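Local coordinates for protein RNA-dependent RNA polymerase (Taggert virus, PDB 6DX3) that probably works as the viral OTU domain protease, a cysteine protease that removes ubiquitin from conjugated proteins, at residues A[16-21]-A[129-135]; A[37-42]-A[97-101]; A[73-79]-A[102-107]. All coordinates share one frame; numbering follows the deposited sequence.

Interaction 1. Residues A[16-21]-A[129-135]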
loop_
_atom_site.group_PDB
_atom_site.type_symbol
_atom_site.label_atom_id
_atom_site.label_comp_id
_atom_site.label_asym_id
_atom_site.label_seq_id
_atom_site.Cartn_x
_atom_site.Cartn_y
_atom_site.Cartn_z
ATOM N N TYR A 16 5.124 12.022 0.465
ATOM C CA TYR A 16 4.429 11.276 -0.576
ATOM C C TYR A 16 3.466 12.215 -1.287
ATOM O O TYR A 16 3.311 13.380 -0.910
ATOM C CB TYR A 16 3.703 10.055 0.002
ATOM C CG TYR A 16 2.762 10.376 1.144
ATOM C CD1 TYR A 16 1.416 10.622 0.912
ATOM C CD2 TYR A 16 3.223 10.426 2.454
ATOM C CE1 TYR A 16 0.554 10.911 1.953
ATOM C CE2 TYR A 16 2.370 10.715 3.501
ATOM C CZ TYR A 16 1.039 10.959 3.246
ATOM O OH TYR A 16 0.191 11.247 4.289
ATOM N N TYR A 17 2.815 11.699 -2.323
ATOM C CA TYR A 17 1.890 12.478 -3.131
ATOM C C TYR A 17 0.453 12.209 -2.709
ATOM O O TYR A 17 0.113 11.113 -2.256
ATOM C CB TYR A 17 2.064 12.155 -4.616
ATOM C CG TYR A 17 3.397 12.584 -5.174
ATOM C CD1 TYR A 17 4.491 11.730 -5.142
ATOM C CD2 TYR A 17 3.565 13.845 -5.728
ATOM C CE1 TYR A 17 5.714 12.119 -5.652
ATOM C CE2 TYR A 17 4.785 14.244 -6.240
ATOM C CZ TYR A 17 5.855 13.378 -6.199
ATOM O OH TYR A 17 7.067 13.774 -6.707
ATOM N N TYR A 18 -0.393 13.227 -2.872
ATOM C CA TYR A 18 -1.810 13.156 -2.547
ATOM C C TYR A 18 -2.606 13.787 -3.678
ATOM O O TYR A 18 -2.203 14.816 -4.227
ATOM C CB TYR A 18 -2.119 13.879 -1.226
ATOM C CG TYR A 18 -3.597 14.058 -0.921
ATOM C CD1 TYR A 18 -4.273 13.149 -0.120
ATOM C CD2 TYR A 18 -4.308 15.148 -1.412
ATOM C CE1 TYR A 18 -5.615 13.311 0.172
ATOM C CE2 TYR A 18 -5.653 15.317 -1.129
ATOM C CZ TYR A 18 -6.301 14.395 -0.334
ATOM O OH TYR A 18 -7.638 14.557 -0.041
ATOM N N SER A 19 -3.747 13.180 -4.008
ATOM C CA SER A 19 -4.596 13.712 -5.055
ATOM C C SER A 19 -6.050 13.341 -4.807
ATOM O O SER A 19 -6.339 12.162 -4.548
ATOM C CB SER A 19 -4.163 13.194 -6.428
ATOM O OG SER A 19 -5.161 13.445 -7.402
ATOM N N PRO A 20 -6.974 14.296 -4.862
ATOM C CA PRO A 20 -8.391 13.930 -4.903
ATOM C C PRO A 20 -8.743 13.325 -6.251
ATOM O O PRO A 20 -8.178 13.688 -7.286
ATOM C CB PRO A 20 -9.112 15.264 -4.682
ATOM C CG PRO A 20 -8.152 16.288 -5.203
ATOM C CD PRO A 20 -6.775 15.755 -4.878
ATOM N N VAL A 21 -9.670 12.366 -6.225
ATOM C CA VAL A 21 -10.169 11.713 -7.430
ATOM C C VAL A 21 -11.670 11.496 -7.280
ATOM O O VAL A 21 -12.252 11.707 -6.216
ATOM C CB VAL A 21 -9.466 10.366 -7.721
ATOM C CG1 VAL A 21 -7.974 10.557 -7.946
ATOM C CG2 VAL A 21 -9.721 9.374 -6.599
ATOM N N TYR A 129 -10.045 9.864 -2.950
ATOM C CA TYR A 129 -8.684 10.386 -2.954
ATOM C C TYR A 129 -7.711 9.222 -3.061
ATOM O O TYR A 129 -8.063 8.066 -2.816
ATOM C CB TYR A 129 -8.392 11.252 -1.717
ATOM C CG TYR A 129 -8.074 10.511 -0.430
ATOM C CD1 TYR A 129 -6.793 10.035 -0.174
ATOM C CD2 TYR A 129 -9.045 10.334 0.549
ATOM C CE1 TYR A 129 -6.494 9.372 1.000
ATOM C CE2 TYR A 129 -8.754 9.677 1.734
ATOM C CZ TYR A 129 -7.476 9.195 1.951
ATOM O OH TYR A 129 -7.175 8.539 3.122
ATOM N N VAL A 130 -6.477 9.550 -3.437
ATOM C CA VAL A 130 -5.421 8.565 -3.632
ATOM C C VAL A 130 -4.106 9.169 -3.155
ATOM O O VAL A 130 -3.877 10.375 -3.298
ATOM C CB VAL A 130 -5.336 8.121 -5.112
ATOM C CG1 VAL A 130 -5.024 9.308 -6.018
ATOM C CG2 VAL A 130 -4.308 7.011 -5.296
ATOM N N VAL A 131 -3.255 8.338 -2.555
ATOM C CA VAL A 131 -1.906 8.747 -2.187
ATOM C C VAL A 131 -0.918 7.853 -2.923
ATOM O O VAL A 131 -1.189 6.675 -3.184
ATOM C CB VAL A 131 -1.660 8.704 -0.661
ATOM C CG1 VAL A 131 -2.676 9.577 0.068
ATOM C CG2 VAL A 131 -1.699 7.280 -0.145
ATOM N N ARG A 132 0.231 8.425 -3.270
ATOM C CA ARG A 132 1.240 7.727 -4.054
ATOM C C ARG A 132 2.574 7.796 -3.332
ATOM O O ARG A 132 3.075 8.889 -3.048
ATOM C CB ARG A 132 1.368 8.320 -5.460
ATOM C CG ARG A 132 2.335 7.551 -6.355
ATOM C CD ARG A 132 2.492 8.213 -7.710
ATOM N NE ARG A 132 3.331 9.402 -7.636
ATOM C CZ ARG A 132 3.281 10.405 -8.505
ATOM N NH1 ARG A 132 2.429 10.360 -9.520
ATOM N NH2 ARG A 132 4.081 11.451 -8.360
ATOM N N TYR A 133 3.139 6.631 -3.034
ATOM C CA TYR A 133 4.506 6.510 -2.536
ATOM C C TYR A 133 5.371 6.112 -3.727
ATOM O O TYR A 133 5.418 4.942 -4.106
ATOM C CB TYR A 133 4.587 5.487 -1.407
ATOM C CG TYR A 133 3.843 5.908 -0.160
ATOM C CD1 TYR A 133 4.465 6.675 0.817
ATOM C CD2 TYR A 133 2.519 5.541 0.039
ATOM C CE1 TYR A 133 3.790 7.062 1.956
ATOM C CE2 TYR A 133 1.834 5.928 1.175
ATOM C CZ TYR A 133 2.475 6.686 2.132
ATOM O OH TYR A 133 1.801 7.073 3.271
ATOM N N GLY A 134 6.038 7.088 -4.327
ATOM C CA GLY A 134 6.833 6.878 -5.519
ATOM C C GLY A 134 6.412 7.808 -6.642
ATOM O O GLY A 134 5.528 8.649 -6.495
ATOM N N GLU A 135 7.068 7.625 -7.789
ATOM C CA GLU A 135 6.866 8.487 -8.945
ATOM C C GLU A 135 6.311 7.773 -10.169
ATOM O O GLU A 135 5.891 8.449 -11.114
ATOM C CB GLU A 135 8.186 9.168 -9.345
ATOM C CG GLU A 135 8.960 9.769 -8.189
ATOM C CD GLU A 135 8.360 11.071 -7.710
ATOM O OE1 GLU A 135 7.545 11.655 -8.453
ATOM O OE2 GLU A 135 8.705 11.513 -6.593
#

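Interaction 2. Residues A[37-42]-A[97-101]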
loop_
_atom_site.group_PDB
_atom_site.type_symbol
_atom_site.label_atom_id
_atom_site.label_comp_id
_atom_site.label_asym_id
_atom_site.label_seq_id
_atom_site.Cartn_x
_atom_site.Cartn_y
_atom_site.Cartn_z
ATOM N N ASP A 37 -8.413 -10.705 7.121
ATOM C CA ASP A 37 -7.743 -10.718 8.414
ATOM C C ASP A 37 -6.931 -9.436 8.575
ATOM O O ASP A 37 -6.946 -8.549 7.718
ATOM C CB ASP A 37 -6.862 -11.962 8.566
ATOM C CG ASP A 37 -5.903 -12.159 7.400
ATOM O OD1 ASP A 37 -5.545 -11.176 6.719
ATOM O OD2 ASP A 37 -5.510 -13.319 7.160
ATOM N N GLY A 38 -6.215 -9.346 9.693
ATOM C CA GLY A 38 -5.352 -8.210 9.955
ATOM C C GLY A 38 -4.090 -8.146 9.119
ATOM O O GLY A 38 -3.329 -7.183 9.259
ATOM N N ASN A 39 -3.841 -9.133 8.258
ATOM C CA ASN A 39 -2.666 -9.145 7.394
ATOM C C ASN A 39 -2.971 -8.646 5.986
ATOM O O ASN A 39 -2.099 -8.714 5.112
ATOM C CB ASN A 39 -2.077 -10.558 7.325
ATOM C CG ASN A 39 -1.717 -11.117 8.691
ATOM O OD1 ASN A 39 -1.095 -10.443 9.512
ATOM N ND2 ASN A 39 -2.110 -12.361 8.939
ATOM N N CYS A 40 -4.181 -8.124 5.761
ATOM C CA CYS A 40 -4.659 -7.839 4.411
ATOM C C CYS A 40 -3.786 -6.830 3.671
ATOM O O CYS A 40 -3.669 -6.905 2.442
ATOM C CB CYS A 40 -6.099 -7.334 4.475
ATOM S SG CYS A 40 -6.276 -5.906 5.555
ATOM N N LEU A 41 -3.188 -5.869 4.379
ATOM C CA LEU A 41 -2.273 -4.951 3.702
ATOM C C LEU A 41 -1.103 -5.712 3.093
ATOM O O LEU A 41 -0.751 -5.504 1.926
ATOM C CB LEU A 41 -1.764 -3.876 4.663
ATOM C CG LEU A 41 -0.689 -2.986 4.024
ATOM C CD1 LEU A 41 -1.289 -2.114 2.924
ATOM C CD2 LEU A 41 0.035 -2.132 5.049
ATOM N N TYR A 42 -0.503 -6.620 3.869
ATOM C CA TYR A 42 0.652 -7.370 3.390
ATOM C C TYR A 42 0.265 -8.384 2.321
ATOM O O TYR A 42 1.054 -8.645 1.407
ATOM C CB TYR A 42 1.347 -8.050 4.569
ATOM C CG TYR A 42 1.686 -7.079 5.675
ATOM C CD1 TYR A 42 2.616 -6.068 5.468
ATOM C CD2 TYR A 42 1.070 -7.158 6.916
ATOM C CE1 TYR A 42 2.931 -5.167 6.467
ATOM C CE2 TYR A 42 1.380 -6.259 7.927
ATOM C CZ TYR A 42 2.311 -5.264 7.693
ATOM O OH TYR A 42 2.631 -4.365 8.683
ATOM N N ASN A 97 -1.429 -10.703 12.990
ATOM C CA ASN A 97 -2.743 -10.217 12.565
ATOM C C ASN A 97 -2.974 -8.751 12.919
ATOM O O ASN A 97 -4.124 -8.316 13.043
ATOM C CB ASN A 97 -3.870 -11.078 13.143
ATOM C CG ASN A 97 -4.243 -12.229 12.238
ATOM O OD1 ASN A 97 -4.835 -12.031 11.175
ATOM N ND2 ASN A 97 -3.900 -13.443 12.651
ATOM N N GLU A 98 -1.909 -7.975 13.074
ATOM C CA GLU A 98 -2.023 -6.559 13.395
ATOM C C GLU A 98 -2.175 -5.741 12.120
ATOM O O GLU A 98 -1.502 -5.996 11.116
ATOM C CB GLU A 98 -0.802 -6.093 14.188
ATOM C CG GLU A 98 -0.832 -4.629 14.595
ATOM C CD GLU A 98 -1.788 -4.346 15.741
ATOM O OE1 GLU A 98 -2.323 -5.304 16.341
ATOM O OE2 GLU A 98 -2.005 -3.155 16.041
ATOM N N TRP A 99 -3.064 -4.752 12.173
ATOM C CA TRP A 99 -3.403 -3.962 10.995
ATOM C C TRP A 99 -2.192 -3.209 10.457
ATOM O O TRP A 99 -1.514 -2.488 11.196
ATOM C CB TRP A 99 -4.511 -2.971 11.340
ATOM C CG TRP A 99 -5.847 -3.598 11.530
ATOM C CD1 TRP A 99 -6.554 -3.688 12.694
ATOM C CD2 TRP A 99 -6.649 -4.221 10.524
ATOM N NE1 TRP A 99 -7.749 -4.330 12.471
ATOM C CE2 TRP A 99 -7.830 -4.667 11.145
ATOM C CE3 TRP A 99 -6.484 -4.444 9.156
ATOM C CZ2 TRP A 99 -8.838 -5.316 10.446
ATOM C CZ3 TRP A 99 -7.486 -5.095 8.469
ATOM C CH2 TRP A 99 -8.645 -5.524 9.111
ATOM N N GLY A 100 -1.924 -3.376 9.157
ATOM C CA GLY A 100 -0.973 -2.517 8.483
ATOM C C GLY A 100 -1.606 -1.208 8.033
ATOM O O GLY A 100 -2.825 -1.091 7.913
ATOM N N SER A 101 -0.763 -0.208 7.782
ATOM C CA SER A 101 -1.242 1.133 7.460
ATOM C C SER A 101 -0.345 1.733 6.381
ATOM O O SER A 101 0.559 1.074 5.858
ATOM C CB SER A 101 -1.292 2.009 8.720
ATOM O OG SER A 101 0.017 2.337 9.162
HETATM O O HOH W 1 -3.169 -5.327 7.157
HETATM O O HOH W 2 -0.024 -8.421 10.239
HETATM O O HOH W 3 1.239 -11.240 11.258
HETATM O O HOH W 4 1.357 -4.889 11.364
#

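Interaction 3. Residues A[73-79]-A[102-107]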
loop_
_atom_site.group_PDB
_atom_site.type_symbol
_atom_site.label_atom_id
_atom_site.label_comp_id
_atom_site.label_asym_id
_atom_site.label_seq_id
_atom_site.Cartn_x
_atom_site.Cartn_y
_atom_site.Cartn_z
ATOM N N TRP A 73 13.913 4.820 9.284
ATOM C CA TRP A 73 13.109 5.497 10.297
ATOM C C TRP A 73 13.513 6.959 10.447
ATOM O O TRP A 73 12.660 7.855 10.447
ATOM C CB TRP A 73 13.228 4.775 11.639
ATOM C CG TRP A 73 12.405 5.411 12.726
ATOM C CD1 TRP A 73 12.807 6.380 13.602
ATOM C CD2 TRP A 73 11.037 5.125 13.044
ATOM N NE1 TRP A 73 11.776 6.710 14.447
ATOM C CE2 TRP A 73 10.679 5.953 14.125
ATOM C CE3 TRP A 73 10.083 4.245 12.523
ATOM C CZ2 TRP A 73 9.409 5.932 14.693
ATOM C CZ3 TRP A 73 8.822 4.223 13.088
ATOM C CH2 TRP A 73 8.495 5.064 14.163
ATOM N N ASP A 74 14.817 7.224 10.568
ATOM C CA ASP A 74 15.294 8.566 10.877
ATOM C C ASP A 74 15.188 9.532 9.705
ATOM O O ASP A 74 15.473 10.719 9.882
ATOM C CB ASP A 74 16.748 8.512 11.350
ATOM C CG ASP A 74 16.931 7.635 12.569
ATOM O OD1 ASP A 74 16.056 7.668 13.460
ATOM O OD2 ASP A 74 17.946 6.912 12.631
ATOM N N THR A 75 14.807 9.060 8.520
ATOM C CA THR A 75 14.684 9.914 7.345
ATOM C C THR A 75 13.293 9.860 6.726
ATOM O O THR A 75 13.106 10.348 5.605
ATOM C CB THR A 75 15.726 9.531 6.289
ATOM O OG1 THR A 75 15.483 8.190 5.845
ATOM C CG2 THR A 75 17.141 9.630 6.854
ATOM N N THR A 76 12.317 9.269 7.413
ATOM C CA THR A 76 10.958 9.138 6.900
ATOM C C THR A 76 10.068 10.092 7.688
ATOM O O THR A 76 9.811 9.867 8.878
ATOM C CB THR A 76 10.468 7.693 7.004
ATOM O OG1 THR A 76 11.393 6.825 6.331
ATOM C CG2 THR A 76 9.092 7.544 6.364
ATOM N N GLU A 77 9.601 11.156 7.025
ATOM C CA GLU A 77 8.839 12.188 7.723
ATOM C C GLU A 77 7.516 11.659 8.258
ATOM O O GLU A 77 7.016 12.160 9.271
ATOM C CB GLU A 77 8.585 13.385 6.801
ATOM C CG GLU A 77 9.847 14.037 6.268
ATOM C CD GLU A 77 10.763 14.529 7.372
ATOM O OE1 GLU A 77 10.306 15.314 8.230
ATOM O OE2 GLU A 77 11.943 14.118 7.393
ATOM N N GLU A 78 6.931 10.660 7.596
ATOM C CA GLU A 78 5.650 10.126 8.048
ATOM C C GLU A 78 5.728 9.559 9.461
ATOM O O GLU A 78 4.703 9.497 10.150
ATOM C CB GLU A 78 5.148 9.058 7.069
ATOM C CG GLU A 78 3.778 8.502 7.428
ATOM C CD GLU A 78 3.030 7.919 6.244
ATOM O OE1 GLU A 78 1.811 7.700 6.384
ATOM O OE2 GLU A 78 3.649 7.678 5.184
ATOM N N THR A 79 6.918 9.169 9.926
ATOM C CA THR A 79 7.032 8.660 11.288
ATOM C C THR A 79 6.746 9.728 12.336
ATOM O O THR A 79 6.397 9.384 13.470
ATOM C CB THR A 79 8.424 8.074 11.537
ATOM O OG1 THR A 79 9.381 9.135 11.632
ATOM C CG2 THR A 79 8.827 7.118 10.417
ATOM N N SER A 102 -0.589 3.006 6.056
ATOM C CA SER A 102 0.149 3.657 4.976
ATOM C C SER A 102 1.629 3.813 5.303
ATOM O O SER A 102 2.462 3.846 4.390
ATOM C CB SER A 102 -0.474 5.021 4.664
ATOM O OG SER A 102 -0.273 5.934 5.732
ATOM N N LEU A 103 1.982 3.910 6.586
ATOM C CA LEU A 103 3.393 4.031 6.946
ATOM C C LEU A 103 4.165 2.764 6.604
ATOM O O LEU A 103 5.342 2.840 6.236
ATOM C CB LEU A 103 3.536 4.358 8.433
ATOM C CG LEU A 103 4.970 4.411 8.970
ATOM C CD1 LEU A 103 5.806 5.410 8.183
ATOM C CD2 LEU A 103 4.974 4.758 10.451
ATOM N N GLU A 104 3.527 1.598 6.717
ATOM C CA GLU A 104 4.180 0.359 6.309
ATOM C C GLU A 104 4.325 0.283 4.796
ATOM O O GLU A 104 5.311 -0.273 4.294
ATOM C CB GLU A 104 3.400 -0.847 6.835
ATOM C CG GLU A 104 3.461 -1.028 8.352
ATOM C CD GLU A 104 2.691 0.042 9.107
ATOM O OE1 GLU A 104 3.324 1.003 9.591
ATOM O OE2 GLU A 104 1.454 -0.074 9.210
ATOM N N VAL A 105 3.357 0.825 4.053
ATOM C CA VAL A 105 3.534 0.971 2.611
ATOM C C VAL A 105 4.701 1.902 2.322
ATOM O O VAL A 105 5.516 1.645 1.427
ATOM C CB VAL A 105 2.238 1.483 1.956
ATOM C CG1 VAL A 105 2.470 1.724 0.475
ATOM C CG2 VAL A 105 1.094 0.517 2.181
ATOM N N ASN A 106 4.790 3.003 3.071
ATOM C CA ASN A 106 5.899 3.940 2.931
ATOM C C ASN A 106 7.238 3.220 3.020
ATOM O O ASN A 106 8.092 3.356 2.137
ATOM C CB ASN A 106 5.785 5.024 4.010
ATOM C CG ASN A 106 6.665 6.232 3.735
ATOM O OD1 ASN A 106 7.764 6.111 3.190
ATOM N ND2 ASN A 106 6.186 7.410 4.126
ATOM N N PHE A 107 7.427 2.422 4.075
ATOM C CA PHE A 107 8.707 1.746 4.271
ATOM C C PHE A 107 8.963 0.697 3.196
ATOM O O PHE A 107 10.090 0.572 2.702
ATOM C CB PHE A 107 8.756 1.118 5.664
ATOM C CG PHE A 107 9.070 2.102 6.753
ATOM C CD1 PHE A 107 10.081 3.034 6.588
ATOM C CD2 PHE A 107 8.346 2.104 7.935
ATOM C CE1 PHE A 107 10.373 3.947 7.586
ATOM C CE2 PHE A 107 8.632 3.015 8.938
ATOM C CZ PHE A 107 9.645 3.937 8.764
#

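Interaction 1. Residues A[16-21]-A[129-135]
Tyr-17 and Arg-132 form one of the two hydrogen-bonded pairs of an antiparallel beta pairing that joins strand 17-24 to strand 126-133 in the mixed sheet of the OTU domain. Tyr-17 N gives a nearly straight bond of 2.9 Å to Arg-132 O and the amide of Arg-132 returns one; Ser-19 and Val-130 repeat the exchange two residues on. On the sheet face that bears Tyr-17 and Val-130, the arginine chain runs beside the phenol ring and bends at chi3 (76°). The guanidinium, tilted 61° to the ring, sets NH2 as a bump over the ring centre, with CZ of Arg-132 4.0 Å from the Tyr-17 centroid in a cation-pi contact; Trp-9 makes a second cation-pi contact with the same arginine. At the far rim Tyr-17 OH donates to the syn lone pair of Glu-135 OE2 over 2.8 Å, the carboxylate standing almost perpendicular to the ring. At the far end of the pairing the CG1 methyl of Val-21 meets the CG1 methyl of Val-130, 3.7 Å away. The other face carries Tyr-18, whose CE1 reaches 3.5 Å from Tyr-129 CD1; these two rings are slid apart and barely overlap, and Val-131 CG1 sits at the edge of the Tyr-18 ring, near its plane. Tyr-16 and Tyr-133 lie side by side, pointing the same way, and the Tyr-16 CB caps the Tyr-133 face, 3.9 Å from the centroid. The hydroxyl of Tyr-133, bonded to Glu-78 beyond the pairing, lies over the Tyr-16 ring, offset toward its rim.

Interaction 2. Residues A[37-42]-A[97-101]
Water 1 is held by three backbone groups: it donates to Gly-38 O over 2.8 Å and accepts from Leu-41 N, also at 2.8 Å, and from Gly-100 N at 3.1 Å. It thereby ties the start of helix 40-49 to the loop 97-101. Beside it the two segments come close enough for Gly-38 CA to meet Asn-97 O at 3.3 Å in a nearly straight CA-H...O contact, a spacing that leaves no room for a CB at Gly-38. Gly-38 N adds a weak hydrogen bond to Asn-97 OD1. The same CA lies over the face of the Trp-99 six-membered ring. With SG between backbone N and carbonyl carbon (chi1 55°), Cys-40 turns its sulfur to the edge of that ring, a sulfur-aromatic contact with SG 3.3 Å from Trp-99 CZ3. Leu-41 pushes CD2 against Gly-100 and to 3.3 Å from Ser-101 O. Further waters bridge the segments: water 3 links Asn-39 OD1 to Asn-97 N, and water 4 links Tyr-42 OH to Glu-98 O. Asp-37 OD1 accepts from Asn-39 N, an Asx turn within a type I turn. This Asp-Gly-Asn-Cys turn leading into a helix, with His-150 against Cys-40, is typical of the OTU cysteine protease active site, where Cys-40 is probably the nucleophile.

Interaction 3. Residues A[73-79]-A[102-107]
Glu-78, on a short 3-10 turn between helices 57-72 and 86-93 of the OTU fold, clamps the first turns of helix 102-112. Its CG stands anti to the backbone N (chi1 -177°) and the chain beyond is extended, sending the carboxylate along the helix past Leu-103. There OE1 of Glu-78 accepts from Ser-102 OG at 2.8 Å on the syn side, while OE2 is shared between Asn-106 ND2 and Tyr-133 OH. Three groups thus fix the carboxylate in a buried place. The tight apolar part lies next to it: Leu-103 CD1 rests 3.8 Å from Glu-78 CG, and Thr-79 CG2 packs 3.7 Å from Phe-107 CZ. Trp-73 meets the Phe-107 ring obliquely, through CE3 alone. The loose side is that of Asp-74 and Thr-75, which lie exposed without touching the helix. Thr-76 points toward the helix. Its OG1, hydrogen-bonded to Phe-72 O and Gln-110 NE2, is held 3.3 Å from Phe-107 CE1, and its CG2 meets the Asn-106 amide. That amide gives the straighter polar tie: Asn-106 ND2 reaches the anti lone pair of Glu-78 OE2 over 2.8 Å, at an N-H...O angle of 173° and with the acceptor in the amide plane.

From the N terminus, the chain enters strand 17-24, and interaction 1 closes the longest loop by returning through strand 126-133; interactions 2 and 3 both lie within that span. Interaction 2 opens at 37-42 and closes at 97-101, whereas interaction 3 opens later, at 73-79, and closes just beyond, at 102-107, so these two loops cross. The segments 97-101 and 102-107 follow each other directly, and Leu-41 packs on Val-105 and Glu-104 where the two contacts meet. Interaction 3 also touches interaction 1, through the bond of Tyr-133 OH to Glu-78 and the packing of Tyr-133 on Asn-106 and Ser-102. Helix 102-112 thus joins the sheet to the helical side, while interactions 1 and 2, about 21 Å apart between centres, do not touch.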